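Local coordinates for protein dehydroquinate synthase (Thermus thermophilus, PDB 1UJN) that probably catalyses the conversion of the seven-carbon sugar phosphate DAHP to 3-dehydroquinate, the second step of chorismate biosynthesis, using NAD and a divalent cobalt or zinc ion, at residues A[54-59]-A[74-79]; A[60-65]-A[138-143]; A[68-73]-A[104-109]; A[115-118]-A[122-125]. All blocks are in the same frame, centred on the assembly; numbering follows the deposited sequence.

Interaction 1: A[54-59]-A[74-79]; sequences HLLGLP and LSWLAE
Leu56 on strand 55-58 and Trp76 on helix 67-80 face one another with their CA atoms 8.4 Å apart, a spacing that leaves room for one large side chain between strand and helix. The indole of Trp76 fills it. Its chi1 of 177° sets CG opposite the backbone N and carries the six-membered ring out to the strand. Over one face of that ring sits Leu56 CB, 3.5 Å from the centroid and only 7° off the normal, a CH-pi contact almost straight above the ring. Further along, Leu56 CD2 lies 3.8 Å from Trp76 CD2; the two side chains run past each other in opposite directions. The backbone of His54 and Leu55 also meets the ring: Leu55 C lies 3.4 Å from Trp76 CZ2, and His54 O meets Trp76 CH2 near the ring plane at 3.6 Å. A water accepts a weak bond from Trp76 NE1 and donates to Leu55 O, 2.9 Å away. Leu56 also packs on Leu34, and Trp76 on Ala32, of neighbouring strand 31-36, so helix 67-80 lies against the mixed alpha/beta sheet at its edge strand 55-58. With alanine in place of Trp76, Leu56 CB is likely to face a gap and the bridging water to lose its indole donor. Apart from that water and the backbone atoms of His54 and Leu55 at the ring, the contact is apolar and aromatic, so the fit depends on the shape of the indole and its close approach to the strand rather than on direct polar bonds.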
loop_
_atom_site.group_PDB
_atom_site.type_symbol
_atom_site.label_atom_id
_atom_site.label_comp_id
_atom_site.label_asym_id
_atom_site.label_seq_id
_atom_site.Cartn_x
_atom_site.Cartn_y
_atom_site.Cartn_z
ATOM N N HIS A 54 -15.611 -17.205 -7.166
ATOM C CA HIS A 54 -16.062 -15.872 -6.776
ATOM C C HIS A 54 -15.714 -14.851 -7.851
ATOM O O HIS A 54 -14.538 -14.580 -8.094
ATOM C CB HIS A 54 -15.406 -15.468 -5.456
ATOM C CG HIS A 54 -15.569 -16.479 -4.367
ATOM N ND1 HIS A 54 -16.805 -16.901 -3.923
ATOM C CD2 HIS A 54 -14.654 -17.163 -3.640
ATOM C CE1 HIS A 54 -16.643 -17.803 -2.971
ATOM N NE2 HIS A 54 -15.348 -17.981 -2.781
ATOM N N LEU A 55 -16.740 -14.288 -8.487
ATOM C CA LEU A 55 -16.536 -13.300 -9.545
ATOM C C LEU A 55 -17.354 -12.041 -9.318
ATOM O O LEU A 55 -18.500 -12.114 -8.884
ATOM C CB LEU A 55 -16.919 -13.879 -10.909
ATOM C CG LEU A 55 -16.097 -15.012 -11.525
ATOM C CD1 LEU A 55 -16.405 -16.325 -10.825
ATOM C CD2 LEU A 55 -16.437 -15.111 -13.007
ATOM N N LEU A 56 -16.762 -10.891 -9.629
ATOM C CA LEU A 56 -17.435 -9.607 -9.479
ATOM C C LEU A 56 -17.175 -8.775 -10.724
ATOM O O LEU A 56 -16.015 -8.527 -11.087
ATOM C CB LEU A 56 -16.918 -8.854 -8.245
ATOM C CG LEU A 56 -17.517 -7.453 -8.051
ATOM C CD1 LEU A 56 -19.018 -7.572 -7.768
ATOM C CD2 LEU A 56 -16.822 -6.732 -6.906
ATOM N N GLY A 57 -18.257 -8.360 -11.381
ATOM C CA GLY A 57 -18.148 -7.559 -12.586
ATOM C C GLY A 57 -18.272 -6.082 -12.274
ATOM O O GLY A 57 -19.025 -5.685 -11.387
ATOM N N LEU A 58 -17.524 -5.266 -13.002
ATOM C CA LEU A 58 -17.543 -3.832 -12.786
ATOM C C LEU A 58 -17.512 -3.097 -14.110
ATOM O O LEU A 58 -17.018 -3.616 -15.110
ATOM C CB LEU A 58 -16.318 -3.400 -11.976
ATOM C CG LEU A 58 -16.041 -3.988 -10.596
ATOM C CD1 LEU A 58 -14.679 -3.506 -10.126
ATOM C CD2 LEU A 58 -17.122 -3.575 -9.622
ATOM N N PRO A 59 -18.074 -1.883 -14.145
ATOM C CA PRO A 59 -18.041 -1.144 -15.405
ATOM C C PRO A 59 -16.610 -0.632 -15.539
ATOM O O PRO A 59 -16.009 -0.214 -14.549
ATOM C CB PRO A 59 -19.032 -0.003 -15.171
ATOM C CG PRO A 59 -20.000 -0.592 -14.182
ATOM C CD PRO A 59 -19.069 -1.306 -13.224
ATOM N N LEU A 74 -13.235 -4.315 -1.742
ATOM C CA LEU A 74 -12.632 -4.815 -0.510
ATOM C C LEU A 74 -13.662 -5.523 0.384
ATOM O O LEU A 74 -13.401 -6.601 0.914
ATOM C CB LEU A 74 -11.965 -3.665 0.251
ATOM C CG LEU A 74 -10.700 -3.096 -0.406
ATOM C CD1 LEU A 74 -10.368 -1.748 0.219
ATOM C CD2 LEU A 74 -9.531 -4.072 -0.234
ATOM N N SER A 75 -14.832 -4.918 0.553
ATOM C CA SER A 75 -15.865 -5.532 1.382
ATOM C C SER A 75 -16.370 -6.824 0.754
ATOM O O SER A 75 -16.753 -7.762 1.457
ATOM C CB SER A 75 -17.023 -4.557 1.594
ATOM O OG SER A 75 -16.652 -3.548 2.519
ATOM N N TRP A 76 -16.354 -6.875 -0.574
ATOM C CA TRP A 76 -16.800 -8.060 -1.294
ATOM C C TRP A 76 -15.854 -9.215 -0.959
ATOM O O TRP A 76 -16.296 -10.327 -0.671
ATOM C CB TRP A 76 -16.814 -7.780 -2.803
ATOM C CG TRP A 76 -17.198 -8.956 -3.642
ATOM C CD1 TRP A 76 -18.418 -9.568 -3.692
ATOM C CD2 TRP A 76 -16.346 -9.685 -4.529
ATOM N NE1 TRP A 76 -18.378 -10.638 -4.555
ATOM C CE2 TRP A 76 -17.118 -10.733 -5.082
ATOM C CE3 TRP A 76 -15.006 -9.556 -4.911
ATOM C CZ2 TRP A 76 -16.590 -11.647 -5.998
ATOM C CZ3 TRP A 76 -14.480 -10.470 -5.828
ATOM C CH2 TRP A 76 -15.274 -11.499 -6.358
ATOM N N LEU A 77 -14.549 -8.941 -0.977
ATOM C CA LEU A 77 -13.555 -9.962 -0.654
ATOM C C LEU A 77 -13.689 -10.391 0.810
ATOM O O LEU A 77 -13.677 -11.584 1.123
ATOM C CB LEU A 77 -12.141 -9.423 -0.904
ATOM C CG LEU A 77 -11.788 -9.073 -2.353
ATOM C CD1 LEU A 77 -10.395 -8.461 -2.428
ATOM C CD2 LEU A 77 -11.848 -10.327 -3.193
ATOM N N ALA A 78 -13.823 -9.411 1.698
ATOM C CA ALA A 78 -13.963 -9.667 3.127
ATOM C C ALA A 78 -15.182 -10.543 3.396
ATOM O O ALA A 78 -15.111 -11.510 4.147
ATOM C CB ALA A 78 -14.097 -8.347 3.881
ATOM N N GLU A 79 -16.299 -10.188 2.777
ATOM C CA GLU A 79 -17.543 -10.933 2.937
ATOM C C GLU A 79 -17.377 -12.423 2.650
ATOM O O GLU A 79 -17.964 -13.260 3.336
ATOM C CB GLU A 79 -18.613 -10.345 2.013
ATOM C CG GLU A 79 -19.852 -11.204 1.873
ATOM C CD GLU A 79 -20.878 -10.583 0.953
ATOM O OE1 GLU A 79 -20.664 -9.428 0.522
ATOM O OE2 GLU A 79 -21.900 -11.247 0.664
HETATM O O HOH W 1 -20.374 -11.639 -6.758
#

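Interaction 2: A[60-65]-A[138-143]; sequences GGEAAK and EGKNLV
Glu62 reaches across to Lys140, and its side chain can be followed outward atom by atom against that one ammonium group. CB and CG each lie 3.6 Å from Lys140 NZ, CD is slightly farther, and OE1 at the tip comes to 3.3 Å from Lys140 NZ, closing a salt bridge whose hydrogen bond is weak. The bend of the glutamate chain at chi2 (-64°) brings CB, CG and OE1 together near the one nitrogen, and the two side chains cross obliquely. The stronger partner of OE1 is ND2 of Asn135, so the carboxylate is shared between that amide and the lysine. Residues 138-143 form the connection of a beta hairpin between strands 131-136 and 144-146, with a classic bulge where Leu142 and Val143 both face Ile134; residues 60-65 are the loop leading from strand 55-58 to helix 67-80. A second, tighter bond joins the two loops. Lys65 NZ donates to Asn141 OD1 at 2.7 Å, in the carbonyl plane and onto a lone pair, with a C=O...N angle of 140°. The same Lys65 ammonium makes a salt bridge to Asp98; Lys140, for its part, is predicted to bind NAD, and the Glu62 side chain lies about 7 Å from that of His247, a predicted zinc ligand.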
loop_
_atom_site.group_PDB
_atom_site.type_symbol
_atom_site.label_atom_id
_atom_site.label_comp_id
_atom_site.label_asym_id
_atom_site.label_seq_id
_atom_site.Cartn_x
_atom_site.Cartn_y
_atom_site.Cartn_z
ATOM N N GLY A 60 -16.059 -0.687 -16.745
ATOM C CA GLY A 60 -14.711 -0.195 -16.948
ATOM C C GLY A 60 -14.754 1.319 -16.994
ATOM O O GLY A 60 -15.793 1.917 -16.727
ATOM N N GLY A 61 -13.641 1.951 -17.332
ATOM C CA GLY A 61 -13.641 3.402 -17.386
ATOM C C GLY A 61 -13.115 4.002 -16.101
ATOM O O GLY A 61 -12.902 3.294 -15.119
ATOM N N GLU A 62 -12.920 5.315 -16.106
ATOM C CA GLU A 62 -12.387 6.027 -14.949
ATOM C C GLU A 62 -13.242 5.940 -13.681
ATOM O O GLU A 62 -12.726 6.087 -12.570
ATOM C CB GLU A 62 -12.161 7.489 -15.321
ATOM C CG GLU A 62 -11.089 7.687 -16.378
ATOM C CD GLU A 62 -9.725 7.241 -15.898
ATOM O OE1 GLU A 62 -9.348 7.622 -14.774
ATOM O OE2 GLU A 62 -9.025 6.521 -16.641
ATOM N N ALA A 63 -14.541 5.715 -13.845
ATOM C CA ALA A 63 -15.444 5.615 -12.699
ATOM C C ALA A 63 -15.071 4.445 -11.793
ATOM O O ALA A 63 -15.379 4.454 -10.602
ATOM C CB ALA A 63 -16.893 5.468 -13.180
ATOM N N ALA A 64 -14.407 3.441 -12.357
ATOM C CA ALA A 64 -13.992 2.268 -11.586
ATOM C C ALA A 64 -12.833 2.598 -10.648
ATOM O O ALA A 64 -12.603 1.899 -9.657
ATOM C CB ALA A 64 -13.584 1.137 -12.526
ATOM N N LYS A 65 -12.098 3.657 -10.970
ATOM C CA LYS A 65 -10.959 4.065 -10.156
ATOM C C LYS A 65 -11.376 5.126 -9.145
ATOM O O LYS A 65 -10.936 6.276 -9.209
ATOM C CB LYS A 65 -9.831 4.575 -11.061
ATOM C CG LYS A 65 -9.195 3.470 -11.892
ATOM C CD LYS A 65 -8.210 3.994 -12.933
ATOM C CE LYS A 65 -7.077 4.804 -12.314
ATOM N NZ LYS A 65 -6.071 5.179 -13.356
ATOM N N GLU A 138 -9.840 15.605 -6.296
ATOM C CA GLU A 138 -8.754 16.559 -6.472
ATOM C C GLU A 138 -7.819 16.225 -7.632
ATOM O O GLU A 138 -6.992 17.051 -8.020
ATOM C CB GLU A 138 -7.924 16.669 -5.189
ATOM C CG GLU A 138 -8.648 17.262 -3.979
ATOM C CD GLU A 138 -9.749 16.368 -3.438
ATOM O OE1 GLU A 138 -9.664 15.136 -3.615
ATOM O OE2 GLU A 138 -10.694 16.896 -2.813
ATOM N N GLY A 139 -7.926 15.019 -8.181
ATOM C CA GLY A 139 -7.052 14.678 -9.287
ATOM C C GLY A 139 -6.917 13.204 -9.603
ATOM O O GLY A 139 -7.223 12.345 -8.780
ATOM N N LYS A 140 -6.443 12.920 -10.809
ATOM C CA LYS A 140 -6.256 11.552 -11.269
ATOM C C LYS A 140 -5.043 10.903 -10.617
ATOM O O LYS A 140 -4.043 11.565 -10.350
ATOM C CB LYS A 140 -6.047 11.524 -12.786
ATOM C CG LYS A 140 -7.204 12.059 -13.611
ATOM C CD LYS A 140 -8.396 11.130 -13.559
ATOM C CE LYS A 140 -9.467 11.579 -14.545
ATOM N NZ LYS A 140 -10.659 10.689 -14.531
ATOM N N ASN A 141 -5.153 9.602 -10.368
ATOM C CA ASN A 141 -4.064 8.805 -9.807
ATOM C C ASN A 141 -3.294 9.431 -8.645
ATOM O O ASN A 141 -2.068 9.555 -8.706
ATOM C CB ASN A 141 -3.083 8.465 -10.926
ATOM C CG ASN A 141 -3.759 7.807 -12.113
ATOM O OD1 ASN A 141 -4.397 6.767 -11.972
ATOM N ND2 ASN A 141 -3.625 8.415 -13.292
ATOM N N LEU A 142 -3.997 9.803 -7.583
ATOM C CA LEU A 142 -3.334 10.409 -6.436
ATOM C C LEU A 142 -3.202 9.452 -5.258
ATOM O O LEU A 142 -2.567 9.777 -4.258
ATOM C CB LEU A 142 -4.086 11.668 -6.003
ATOM C CG LEU A 142 -4.108 12.795 -7.041
ATOM C CD1 LEU A 142 -4.928 13.961 -6.507
ATOM C CD2 LEU A 142 -2.693 13.241 -7.346
ATOM N N VAL A 143 -3.807 8.275 -5.380
ATOM C CA VAL A 143 -3.759 7.265 -4.325
ATOM C C VAL A 143 -3.449 5.935 -4.986
ATOM O O VAL A 143 -4.047 5.584 -6.001
ATOM C CB VAL A 143 -5.107 7.151 -3.583
ATOM C CG1 VAL A 143 -4.985 6.165 -2.414
ATOM C CG2 VAL A 143 -5.534 8.531 -3.074
#

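Interaction 3: A[68-73]-A[104-109]; sequences EVYGKV and AATYLR
Tyr70 and Thr106 join two helices on one side of the alpha/beta sheet of the N-terminal domain, helix 67-80 supplying the tyrosine and the last turn of helix 94-106 the threonine. Just beyond, the chain leaves the helix through a type II beta turn from Thr106 to Arg109. Between these two segments the contact is one short hydrogen bond: Tyr70 OH donates to Thr106 OG1 at 2.7 Å, with OG1 at the edge of the phenol ring and in its plane. A chi1 of 170° on Tyr70 sends the ring away from its own backbone N and across to the neighbouring helix. Thr106 OG1, turned by a chi1 of 59° to lie between its backbone N and carbonyl carbon, is also hydrogen-bonded to Phe102 O one helical turn earlier, so two bonds hold this buried hydroxyl. The ring of Tyr70 stacks with Phe102 of the same chain, while Val143 of the second subunit packs on Tyr70 and Phe102 of that subunit on Thr106, which places the pair at the dimer interface. A phenylalanine here would keep the ring but would probably leave Thr106 OG1 without its phenolic donor in a buried setting. Beside the hydroxyl bond, Thr106 CG2 stands 3.8 Å from Tyr70 OH, and Thr106 CB comes nearer, to 3.4 Å from that oxygen.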
loop_
_atom_site.group_PDB
_atom_site.type_symbol
_atom_site.label_atom_id
_atom_site.label_comp_id
_atom_site.label_asym_id
_atom_site.label_seq_id
_atom_site.Cartn_x
_atom_site.Cartn_y
_atom_site.Cartn_z
ATOM N N GLU A 68 -15.130 4.775 -3.764
ATOM C CA GLU A 68 -16.354 4.014 -3.578
ATOM C C GLU A 68 -16.243 2.591 -4.119
ATOM O O GLU A 68 -16.618 1.634 -3.442
ATOM C CB GLU A 68 -17.534 4.722 -4.249
ATOM C CG GLU A 68 -18.858 4.024 -4.000
ATOM C CD GLU A 68 -19.129 3.812 -2.518
ATOM O OE1 GLU A 68 -19.374 4.813 -1.808
ATOM O OE2 GLU A 68 -19.084 2.646 -2.063
ATOM N N VAL A 69 -15.725 2.449 -5.332
ATOM C CA VAL A 69 -15.596 1.121 -5.928
ATOM C C VAL A 69 -14.529 0.316 -5.184
ATOM O O VAL A 69 -14.660 -0.896 -5.003
ATOM C CB VAL A 69 -15.242 1.222 -7.423
ATOM C CG1 VAL A 69 -15.087 -0.162 -8.026
ATOM C CG2 VAL A 69 -16.335 1.984 -8.151
ATOM N N TYR A 70 -13.483 1.010 -4.748
ATOM C CA TYR A 70 -12.385 0.403 -4.002
ATOM C C TYR A 70 -12.944 -0.228 -2.724
ATOM O O TYR A 70 -12.676 -1.394 -2.412
ATOM C CB TYR A 70 -11.356 1.495 -3.676
ATOM C CG TYR A 70 -10.247 1.117 -2.708
ATOM C CD1 TYR A 70 -9.284 0.161 -3.043
ATOM C CD2 TYR A 70 -10.140 1.748 -1.473
ATOM C CE1 TYR A 70 -8.239 -0.150 -2.159
ATOM C CE2 TYR A 70 -9.094 1.446 -0.579
ATOM C CZ TYR A 70 -8.153 0.499 -0.931
ATOM O OH TYR A 70 -7.129 0.207 -0.054
ATOM N N GLY A 71 -13.737 0.548 -1.992
ATOM C CA GLY A 71 -14.326 0.049 -0.768
ATOM C C GLY A 71 -15.270 -1.106 -1.025
ATOM O O GLY A 71 -15.313 -2.059 -0.253
ATOM N N LYS A 72 -16.023 -1.022 -2.118
ATOM C CA LYS A 72 -16.973 -2.071 -2.477
ATOM C C LYS A 72 -16.262 -3.391 -2.749
ATOM O O LYS A 72 -16.677 -4.438 -2.257
ATOM C CB LYS A 72 -17.779 -1.667 -3.716
ATOM C CG LYS A 72 -18.967 -2.583 -3.991
ATOM C CD LYS A 72 -19.840 -2.040 -5.118
ATOM C CE LYS A 72 -19.239 -2.334 -6.479
ATOM N NZ LYS A 72 -19.582 -3.715 -6.926
ATOM N N VAL A 73 -15.187 -3.340 -3.530
ATOM C CA VAL A 73 -14.443 -4.553 -3.848
ATOM C C VAL A 73 -13.822 -5.154 -2.590
ATOM O O VAL A 73 -13.877 -6.363 -2.382
ATOM C CB VAL A 73 -13.339 -4.279 -4.900
ATOM C CG1 VAL A 73 -12.599 -5.577 -5.230
ATOM C CG2 VAL A 73 -13.966 -3.694 -6.167
ATOM N N ALA A 104 -5.608 -5.547 -4.434
ATOM C CA ALA A 104 -4.710 -6.650 -4.069
ATOM C C ALA A 104 -3.565 -6.167 -3.184
ATOM O O ALA A 104 -3.152 -6.863 -2.254
ATOM C CB ALA A 104 -4.138 -7.304 -5.323
ATOM N N ALA A 105 -3.040 -4.982 -3.484
ATOM C CA ALA A 105 -1.937 -4.429 -2.713
ATOM C C ALA A 105 -2.299 -4.107 -1.274
ATOM O O ALA A 105 -1.426 -4.105 -0.408
ATOM C CB ALA A 105 -1.400 -3.167 -3.390
ATOM N N THR A 106 -3.579 -3.868 -1.010
ATOM C CA THR A 106 -3.991 -3.468 0.325
ATOM C C THR A 106 -4.917 -4.386 1.104
ATOM O O THR A 106 -5.029 -4.243 2.320
ATOM C CB THR A 106 -4.611 -2.062 0.269
ATOM O OG1 THR A 106 -5.734 -2.070 -0.622
ATOM C CG2 THR A 106 -3.567 -1.048 -0.239
ATOM N N TYR A 107 -5.586 -5.312 0.424
ATOM C CA TYR A 107 -6.475 -6.243 1.115
ATOM C C TYR A 107 -5.583 -7.091 2.025
ATOM O O TYR A 107 -4.644 -7.731 1.548
ATOM C CB TYR A 107 -7.209 -7.143 0.110
ATOM C CG TYR A 107 -8.142 -8.147 0.767
ATOM C CD1 TYR A 107 -9.240 -7.720 1.511
ATOM C CD2 TYR A 107 -7.901 -9.519 0.677
ATOM C CE1 TYR A 107 -10.078 -8.632 2.154
ATOM C CE2 TYR A 107 -8.735 -10.444 1.319
ATOM C CZ TYR A 107 -9.819 -9.988 2.057
ATOM O OH TYR A 107 -10.648 -10.884 2.701
ATOM N N LEU A 108 -5.873 -7.079 3.327
ATOM C CA LEU A 108 -5.084 -7.816 4.322
ATOM C C LEU A 108 -3.602 -7.443 4.225
ATOM O O LEU A 108 -2.720 -8.230 4.553
ATOM C CB LEU A 108 -5.268 -9.327 4.138
ATOM C CG LEU A 108 -6.713 -9.826 4.262
ATOM C CD1 LEU A 108 -6.769 -11.327 4.028
ATOM C CD2 LEU A 108 -7.260 -9.470 5.638
ATOM N N ARG A 109 -3.357 -6.215 3.782
ATOM C CA ARG A 109 -2.027 -5.651 3.606
ATOM C C ARG A 109 -1.269 -6.260 2.430
ATOM O O ARG A 109 -0.046 -6.152 2.346
ATOM C CB ARG A 109 -1.188 -5.754 4.897
ATOM C CG ARG A 109 -1.856 -5.115 6.116
ATOM C CD ARG A 109 -0.847 -4.792 7.215
ATOM N NE ARG A 109 -1.495 -4.258 8.409
ATOM C CZ ARG A 109 -1.948 -5.000 9.415
ATOM N NH1 ARG A 109 -1.825 -6.324 9.379
ATOM N NH2 ARG A 109 -2.520 -4.414 10.463
#

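Interaction 4: A[115-118]-A[122-125]; sequences AFPT and AIVD
Ala122, whose methyl meets Pro117, has its backbone N hydrogen-bonded to OG1 of Thr119, which pins the first turn of helix 120-126 to the residue just before it. Ala122 CB points toward segment 115-118 and rests 3.6 Å from Pro117 CB. The next atom of the ring meets the next residue of the helix: Pro117 CG lies 3.8 Å from Ile123 CG1, and Pro117 CB is 3.9 Å from that same methylene. Pro117 and Ile123 cross at about a right angle. The isoleucine's chi1 of -65° puts CG1 beside its backbone N, on the side where the proline lies, while CG2 is set opposite that N. This is a tight strand-to-helix turn of the alpha/beta domain, at the C-terminal end of strand 112-117, which runs parallel to its neighbours 87-92 and 151-155; the CA atoms of Pro117 and Ala122 are only 5.5 Å apart. Thr118 and Thr119, in the turn itself, are predicted to bind NAD, and the CB of Thr118 points away from the helix. Ala154 of strand 151-155 touches both Pro117 and Ile123, and Val207 of helix 199-216 packs against Ile123. Farther along the helix, whose residues 122-125 form a wider pi-type turn, Asp125 OD1 makes a salt bridge to Lys210.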
loop_
_atom_site.group_PDB
_atom_site.type_symbol
_atom_site.label_atom_id
_atom_site.label_comp_id
_atom_site.label_asym_id
_atom_site.label_seq_id
_atom_site.Cartn_x
_atom_site.Cartn_y
_atom_site.Cartn_z
ATOM N N ALA A 115 -2.870 -10.696 -13.708
ATOM C CA ALA A 115 -3.485 -9.766 -14.641
ATOM C C ALA A 115 -3.780 -10.412 -15.990
ATOM O O ALA A 115 -2.949 -11.135 -16.537
ATOM C CB ALA A 115 -2.577 -8.567 -14.840
ATOM N N PHE A 116 -4.974 -10.147 -16.511
ATOM C CA PHE A 116 -5.385 -10.654 -17.820
ATOM C C PHE A 116 -5.845 -9.425 -18.597
ATOM O O PHE A 116 -7.041 -9.134 -18.680
ATOM C CB PHE A 116 -6.526 -11.652 -17.677
ATOM C CG PHE A 116 -6.144 -12.892 -16.927
ATOM C CD1 PHE A 116 -6.153 -12.909 -15.537
ATOM C CD2 PHE A 116 -5.744 -14.036 -17.609
ATOM C CE1 PHE A 116 -5.767 -14.056 -14.833
ATOM C CE2 PHE A 116 -5.356 -15.185 -16.914
ATOM C CZ PHE A 116 -5.368 -15.192 -15.526
ATOM N N PRO A 117 -4.890 -8.674 -19.160
ATOM C CA PRO A 117 -5.217 -7.465 -19.920
ATOM C C PRO A 117 -6.061 -7.751 -21.157
ATOM O O PRO A 117 -5.844 -8.735 -21.862
ATOM C CB PRO A 117 -3.841 -6.876 -20.241
ATOM C CG PRO A 117 -2.974 -8.093 -20.348
ATOM C CD PRO A 117 -3.442 -8.949 -19.192
ATOM N N THR A 118 -7.044 -6.892 -21.401
ATOM C CA THR A 118 -7.927 -7.066 -22.548
ATOM C C THR A 118 -7.941 -5.858 -23.489
ATOM O O THR A 118 -8.849 -5.711 -24.311
ATOM C CB THR A 118 -9.368 -7.372 -22.086
ATOM O OG1 THR A 118 -9.827 -6.328 -21.226
ATOM C CG2 THR A 118 -9.408 -8.700 -21.332
ATOM N N ALA A 122 -3.355 -1.766 -22.031
ATOM C CA ALA A 122 -3.061 -2.529 -20.822
ATOM C C ALA A 122 -1.914 -3.508 -21.069
ATOM O O ALA A 122 -1.091 -3.742 -20.186
ATOM C CB ALA A 122 -4.301 -3.278 -20.350
ATOM N N ILE A 123 -1.860 -4.078 -22.271
ATOM C CA ILE A 123 -0.796 -5.013 -22.607
ATOM C C ILE A 123 0.552 -4.296 -22.718
ATOM O O ILE A 123 1.538 -4.705 -22.107
ATOM C CB ILE A 123 -1.083 -5.728 -23.956
ATOM C CG1 ILE A 123 -2.337 -6.598 -23.832
ATOM C CG2 ILE A 123 0.124 -6.580 -24.368
ATOM C CD1 ILE A 123 -2.735 -7.299 -25.128
ATOM N N VAL A 124 0.575 -3.212 -23.488
ATOM C CA VAL A 124 1.795 -2.446 -23.737
ATOM C C VAL A 124 2.290 -1.595 -22.576
ATOM O O VAL A 124 3.497 -1.460 -22.379
ATOM C CB VAL A 124 1.615 -1.513 -24.981
ATOM C CG1 VAL A 124 2.850 -0.638 -25.182
ATOM C CG2 VAL A 124 1.375 -2.355 -26.221
ATOM N N ASP A 125 1.367 -1.046 -21.795
ATOM C CA ASP A 125 1.756 -0.161 -20.710
ATOM C C ASP A 125 1.541 -0.659 -19.280
ATOM O O ASP A 125 2.412 -0.488 -18.429
ATOM C CB ASP A 125 1.050 1.183 -20.906
ATOM C CG ASP A 125 1.635 2.280 -20.044
ATOM O OD1 ASP A 125 2.880 2.411 -20.015
ATOM O OD2 ASP A 125 0.853 3.018 -19.405
#

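How the interactions relate
Interactions 1, 2 and 3 form a connected group on one side of the chain's centre. Interactions 1 and 3 share helix 67-80 and have centres 9 Å apart; interaction 2 lies 14 Å from interaction 3 and 18 Å from interaction 1, which it meets where segment 54-59 runs into 60-65. All three also touch the second subunit. Interaction 4 stands apart, its centre 18 to 20 Å from the others, at an inner strand of the sheet, one of whose edge strands, 55-58, carries interaction 1. Along the chain, interactions 3 and 4 are nested within the loop that interaction 2 closes. All four lie in the N-terminal half, so dimer-facing helices and predicted NAD-binding loops probably belong to one folded unit.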